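PDB 3LQW: deoxyuridine 5'-triphosphate nucleotidohydrolase, which probably hydrolyses dUTP to dUMP and diphosphate with the help of magnesium, keeping uracil out of DNA and supplying the precursor of thymidine nucleotides. Local coordinates for residues F56-E62 against N115-F121. Residues are numbered along the deposited sequence; the frame is centred on the assembly and turned at random. Where two conformers were deposited one is given.
Sequences FIIQPHE and NHSNEIF. With EDO (1,2-ethanediol), chain B.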
ATOM      1  N   PHE A  56     -17.492  -3.186  16.859  1.00 14.64           N
ATOM      2  CA  PHE A  56     -16.224  -2.820  17.481  1.00 14.68           C
ATOM      3  C   PHE A  56     -16.183  -1.315  17.661  1.00 13.25           C
ATOM      4  O   PHE A  56     -16.924  -0.584  17.018  1.00 14.01           O
ATOM      5  CB  PHE A  56     -15.005  -3.320  16.671  1.00 15.00           C
ATOM      6  CG  PHE A  56     -14.911  -2.757  15.291  1.00 13.00           C
ATOM      7  CD1 PHE A  56     -15.565  -3.361  14.227  1.00 13.26           C
ATOM      8  CD2 PHE A  56     -14.155  -1.612  15.043  1.00 13.28           C
ATOM      9  CE1 PHE A  56     -15.505  -2.848  12.963  1.00 14.17           C
ATOM     10  CE2 PHE A  56     -14.102  -1.088  13.801  1.00 13.60           C
ATOM     11  CZ  PHE A  56     -14.731  -1.699  12.749  1.00 14.13           C
ATOM     12  N   ILE A  57     -15.310  -0.896  18.571  1.00 12.79           N
ATOM     13  CA  ILE A  57     -15.091   0.518  18.853  1.00 13.32           C
ATOM     14  C   ILE A  57     -13.592   0.777  18.811  1.00 13.42           C
ATOM     15  O   ILE A  57     -12.798   0.014  19.348  1.00 16.23           O
ATOM     16  CB  ILE A  57     -15.683   0.920  20.252  1.00 16.25           C
ATOM     17  CG1 ILE A  57     -17.192   0.670  20.256  1.00 19.96           C
ATOM     18  CG2 ILE A  57     -15.433   2.350  20.582  1.00 19.06           C
ATOM     19  CD1 ILE A  57     -17.895   0.802  21.651  1.00 25.37           C
ATOM     20  N   ILE A  58     -13.190   1.829  18.129  1.00 10.83           N
ATOM     21  CA  ILE A  58     -11.785   2.253  18.099  1.00 10.17           C
ATOM     22  C   ILE A  58     -11.681   3.637  18.718  1.00 10.00           C
ATOM     23  O   ILE A  58     -12.271   4.596  18.226  1.00 10.08           O
ATOM     24  CB  ILE A  58     -11.164   2.308  16.696  1.00  9.49           C
ATOM     25  CG1 ILE A  58     -11.627   1.137  15.821  1.00 11.19           C
ATOM     26  CG2 ILE A  58      -9.617   2.343  16.849  1.00 10.97           C
ATOM     27  CD1 ILE A  58     -10.968   1.138  14.452  1.00 14.33           C
ATOM     28  N   GLN A  59     -10.938   3.725  19.814  1.00  9.91           N
ATOM     29  CA  GLN A  59     -10.713   5.007  20.458  1.00 10.44           C
ATOM     30  C   GLN A  59      -9.867   5.946  19.581  1.00  9.71           C
ATOM     31  O   GLN A  59      -9.135   5.476  18.707  1.00  9.33           O
ATOM     32  CB  GLN A  59     -10.098   4.813  21.838  1.00 11.51           C
ATOM     33  CG  GLN A  59     -10.911   3.992  22.780  1.00 13.70           C
ATOM     34  CD  GLN A  59     -12.163   4.636  23.162  1.00 15.50           C
ATOM     35  OE1 GLN A  59     -12.199   5.854  23.350  1.00 18.11           O
ATOM     36  NE2 GLN A  59     -13.216   3.842  23.336  1.00 18.87           N
ATOM     37  N   PRO A  60      -9.948   7.268  19.833  1.00  9.95           N
ATOM     38  CA  PRO A  60      -9.147   8.204  19.059  1.00  9.91           C
ATOM     39  C   PRO A  60      -7.658   7.864  19.110  1.00  8.40           C
ATOM     40  O   PRO A  60      -7.127   7.604  20.190  1.00  9.19           O
ATOM     41  CB  PRO A  60      -9.428   9.561  19.753  1.00 12.37           C
ATOM     42  CG  PRO A  60     -10.541   9.346  20.663  1.00 14.98           C
ATOM     43  CD  PRO A  60     -10.791   7.919  20.854  1.00 11.94           C
ATOM     44  N   HIS A  61      -7.006   7.868  17.964  1.00  8.59           N
ATOM     45  CA  HIS A  61      -5.572   7.644  17.863  1.00  8.76           C
ATOM     46  C   HIS A  61      -5.150   6.297  18.378  1.00  8.77           C
ATOM     47  O   HIS A  61      -3.986   6.114  18.715  1.00 12.46           O
ATOM     48  CB  HIS A  61      -4.783   8.816  18.486  1.00  9.47           C
ATOM     49  CG  HIS A  61      -5.073  10.125  17.799  1.00  9.27           C
ATOM     50  ND1 HIS A  61      -4.646  10.395  16.512  1.00  9.76           N
ATOM     51  CD2 HIS A  61      -5.842  11.195  18.164  1.00 11.36           C
ATOM     52  CE1 HIS A  61      -5.114  11.570  16.130  1.00 11.34           C
ATOM     53  NE2 HIS A  61      -5.834  12.071  17.108  1.00 12.93           N
ATOM     54  N   GLU A  62      -6.031   5.308  18.302  1.00  8.15           N
ATOM     55  CA  GLU A  62      -5.753   3.909  18.634  1.00  8.62           C
ATOM     56  C   GLU A  62      -6.066   3.030  17.441  1.00  7.61           C
ATOM     57  O   GLU A  62      -6.356   3.528  16.353  1.00  9.32           O
ATOM     58  CB  GLU A  62      -6.548   3.486  19.877  1.00  8.96           C
ATOM     59  CG  GLU A  62      -6.111   4.247  21.120  1.00 10.82           C
ATOM     60  CD  GLU A  62      -6.642   3.693  22.440  1.00 11.80           C
ATOM     61  OE1 GLU A  62      -7.335   2.659  22.440  1.00 13.35           O
ATOM     62  OE2 GLU A  62      -6.389   4.336  23.454  1.00 13.27           O
ATOM     63  N   ASN A 115      -7.322   4.437  13.794  1.00  7.20           N
ATOM     64  CA  ASN A 115      -8.206   5.597  13.871  1.00  7.05           C
ATOM     65  C   ASN A 115      -7.353   6.842  14.106  1.00  7.09           C
ATOM     66  O   ASN A 115      -6.962   7.120  15.241  1.00  9.17           O
ATOM     67  CB  ASN A 115      -9.209   5.421  15.018  1.00  7.82           C
ATOM     68  CG  ASN A 115     -10.130   6.595  15.208  1.00  7.82           C
ATOM     69  OD1 ASN A 115     -10.076   7.576  14.444  1.00  9.38           O
ATOM     70  ND2 ASN A 115     -10.961   6.517  16.233  1.00  9.00           N
ATOM     71  N   HIS A 116      -7.023   7.562  13.053  0.50  6.05           N
ATOM     72  CA  HIS A 116      -6.191   8.732  13.203  0.50  6.13           C
ATOM     73  C   HIS A 116      -6.967  10.029  13.488  0.50  6.85           C
ATOM     74  O   HIS A 116      -6.420  11.115  13.416  0.50  8.29           O
ATOM     75  CB  HIS A 116      -5.294   8.872  11.974  0.50  5.56           C
ATOM     76  CG  HIS A 116      -4.287   7.785  11.836  0.50  4.94           C
ATOM     77  ND1 HIS A 116      -3.487   7.395  12.888  0.50  4.18           N
ATOM     78  CD2 HIS A 116      -3.926   7.031  10.764  0.50  4.56           C
ATOM     79  CE1 HIS A 116      -2.679   6.436  12.458  0.50  4.08           C
ATOM     80  NE2 HIS A 116      -2.918   6.189  11.177  0.50  4.63           N
ATOM     81  N   SER A 117      -8.213   9.899  13.879  0.50  9.28           N
ATOM     82  CA  SER A 117      -8.990  11.051  14.307  0.50  9.54           C
ATOM     83  C   SER A 117      -9.053  11.258  15.818  0.50  9.36           C
ATOM     84  O   SER A 117      -8.621  10.411  16.610  0.50  9.74           O
ATOM     85  CB  SER A 117     -10.411  10.905  13.779  0.50  9.50           C
ATOM     86  OG  SER A 117     -11.210  10.180  14.693  0.50  8.67           O
ATOM     87  N   ASN A 118      -9.669  12.391  16.216  1.00 10.52           N
ATOM     88  CA  ASN A 118      -9.953  12.676  17.626  1.00 10.55           C
ATOM     89  C   ASN A 118     -11.265  12.106  18.134  1.00 11.43           C
ATOM     90  O   ASN A 118     -11.608  12.332  19.303  1.00 12.71           O
ATOM     91  CB  ASN A 118      -9.936  14.192  17.868  1.00 11.33           C
ATOM     92  CG  ASN A 118      -8.591  14.797  17.680  1.00 12.51           C
ATOM     93  OD1 ASN A 118      -7.583  14.206  18.095  1.00 14.65           O
ATOM     94  ND2 ASN A 118      -8.547  16.004  17.123  1.00 13.29           N
ATOM     95  N   GLU A 119     -11.996  11.369  17.301  1.00 10.49           N
ATOM     96  CA  GLU A 119     -13.300  10.818  17.663  1.00 11.65           C
ATOM     97  C   GLU A 119     -13.299   9.315  17.736  1.00 11.01           C
ATOM     98  O   GLU A 119     -12.641   8.654  16.943  1.00 12.29           O
ATOM     99  CB  GLU A 119     -14.362  11.246  16.672  1.00 13.75           C
ATOM    100  CG  GLU A 119     -14.724  12.709  16.785  1.00 16.38           C
ATOM    101  CD  GLU A 119     -13.615  13.616  16.360  1.00 16.31           C
ATOM    102  OE1 GLU A 119     -13.198  13.529  15.200  1.00 18.76           O
ATOM    103  OE2 GLU A 119     -13.163  14.459  17.178  1.00 16.31           O
ATOM    104  N   ILE A 120     -14.090   8.755  18.634  1.00 11.33           N
ATOM    105  CA  ILE A 120     -14.341   7.312  18.674  1.00 11.55           C
ATOM    106  C   ILE A 120     -14.959   6.880  17.346  1.00 11.33           C
ATOM    107  O   ILE A 120     -15.855   7.559  16.828  1.00 12.45           O
ATOM    108  CB  ILE A 120     -15.287   6.939  19.839  1.00 13.15           C
ATOM    109  CG1 ILE A 120     -14.641   7.239  21.175  1.00 15.50           C
ATOM    110  CG2 ILE A 120     -15.767   5.503  19.745  1.00 16.91           C
ATOM    111  CD1 ILE A 120     -15.633   7.271  22.350  1.00 19.99           C
ATOM    112  N   PHE A 121     -14.488   5.762  16.797  1.00 10.65           N
ATOM    113  CA  PHE A 121     -15.066   5.160  15.618  1.00 10.63           C
ATOM    114  C   PHE A 121     -15.887   3.938  16.034  1.00 11.59           C
ATOM    115  O   PHE A 121     -15.365   3.027  16.662  1.00 12.14           O
ATOM    116  CB  PHE A 121     -13.965   4.714  14.639  1.00 10.78           C
ATOM    117  CG  PHE A 121     -14.529   4.087  13.383  1.00 10.91           C
ATOM    118  CD1 PHE A 121     -15.082   4.893  12.390  1.00 12.64           C
ATOM    119  CD2 PHE A 121     -14.546   2.726  13.221  1.00 12.89           C
ATOM    120  CE1 PHE A 121     -15.598   4.344  11.238  1.00 13.85           C
ATOM    121  CE2 PHE A 121     -15.091   2.166  12.078  1.00 13.64           C
ATOM    122  CZ  PHE A 121     -15.598   2.992  11.080  1.00 13.68           C
TER
HETATM  123  C1  EDO B 151     -10.649  15.547  13.618  1.00 22.72           C
HETATM  124  O1  EDO B 151     -10.919  14.708  14.722  1.00 21.08           O
HETATM  125  C2  EDO B 151      -9.147  15.783  13.598  1.00 21.86           C
HETATM  126  O2  EDO B 151      -8.449  14.533  13.543  1.00 22.42           O
HETATM  127  O   HOH W   1      -2.822   8.984  15.029  1.00 17.22           O
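A type II beta turn, Gln59 to Glu62, packs against the Asx and ST turns of 115-121, and the Asn115 amide bridges Ile58 O, just ahead of the first turn, and Glu119 O. Asn115 ND2 donates to Ile58 O at 3.1 Å, from above that carbonyl's plane (N-H...O 141°), and almost straight to Glu119 O at 2.8 Å; both acceptors lie close to the amide plane, which fixes the amide's rotation. OD1, on the other side of the amide, takes Ser117 N and, in the modelled conformer of that serine, Ser117 OG on a lone pair, while the same hydroxyl accepts from Glu119 N. With CG anti to the backbone N (chi1 178°), the buried amide lies between the two chains. Ile58 O is gripped twice, because Phe121 N also donates to it, and Ile58 N returns a nearly straight bond to Phe121 O (2.9 Å). This antiparallel hydrogen-bonded pair belongs to the two-stranded sheet 56-58/121-123 of the trimeric, all-beta dUTPase fold. At the opposite end of the segments, Asn115 N binds Glu62 O, 2.9 Å away, just ahead of where strand 63-73 runs antiparallel beside 108-115.

His61 folds back over the second loop: Ser117 O sits 3.2 Å above one face of the His61 ring, offset toward the rim, and His61 NE2 donates to Asn118 OD1 at 2.9 Å, in the ring plane but with ring and amide planes 63° apart. In the modelled conformer of His116, a water lies between His61 ND1 and His116 ND1, and the His116 ring meets His116 of both other subunits edge-to-face, which places this corner beside the threefold axis. On the buried side, Phe56 CE2 meets the edge of the Phe121 ring, 3.8 Å from Phe121 CE2, and Ile58 CD1 lies alongside; Phe64 meets Phe56 with nearly parallel rings, and Tyr92 meets Phe121 edge-to-face.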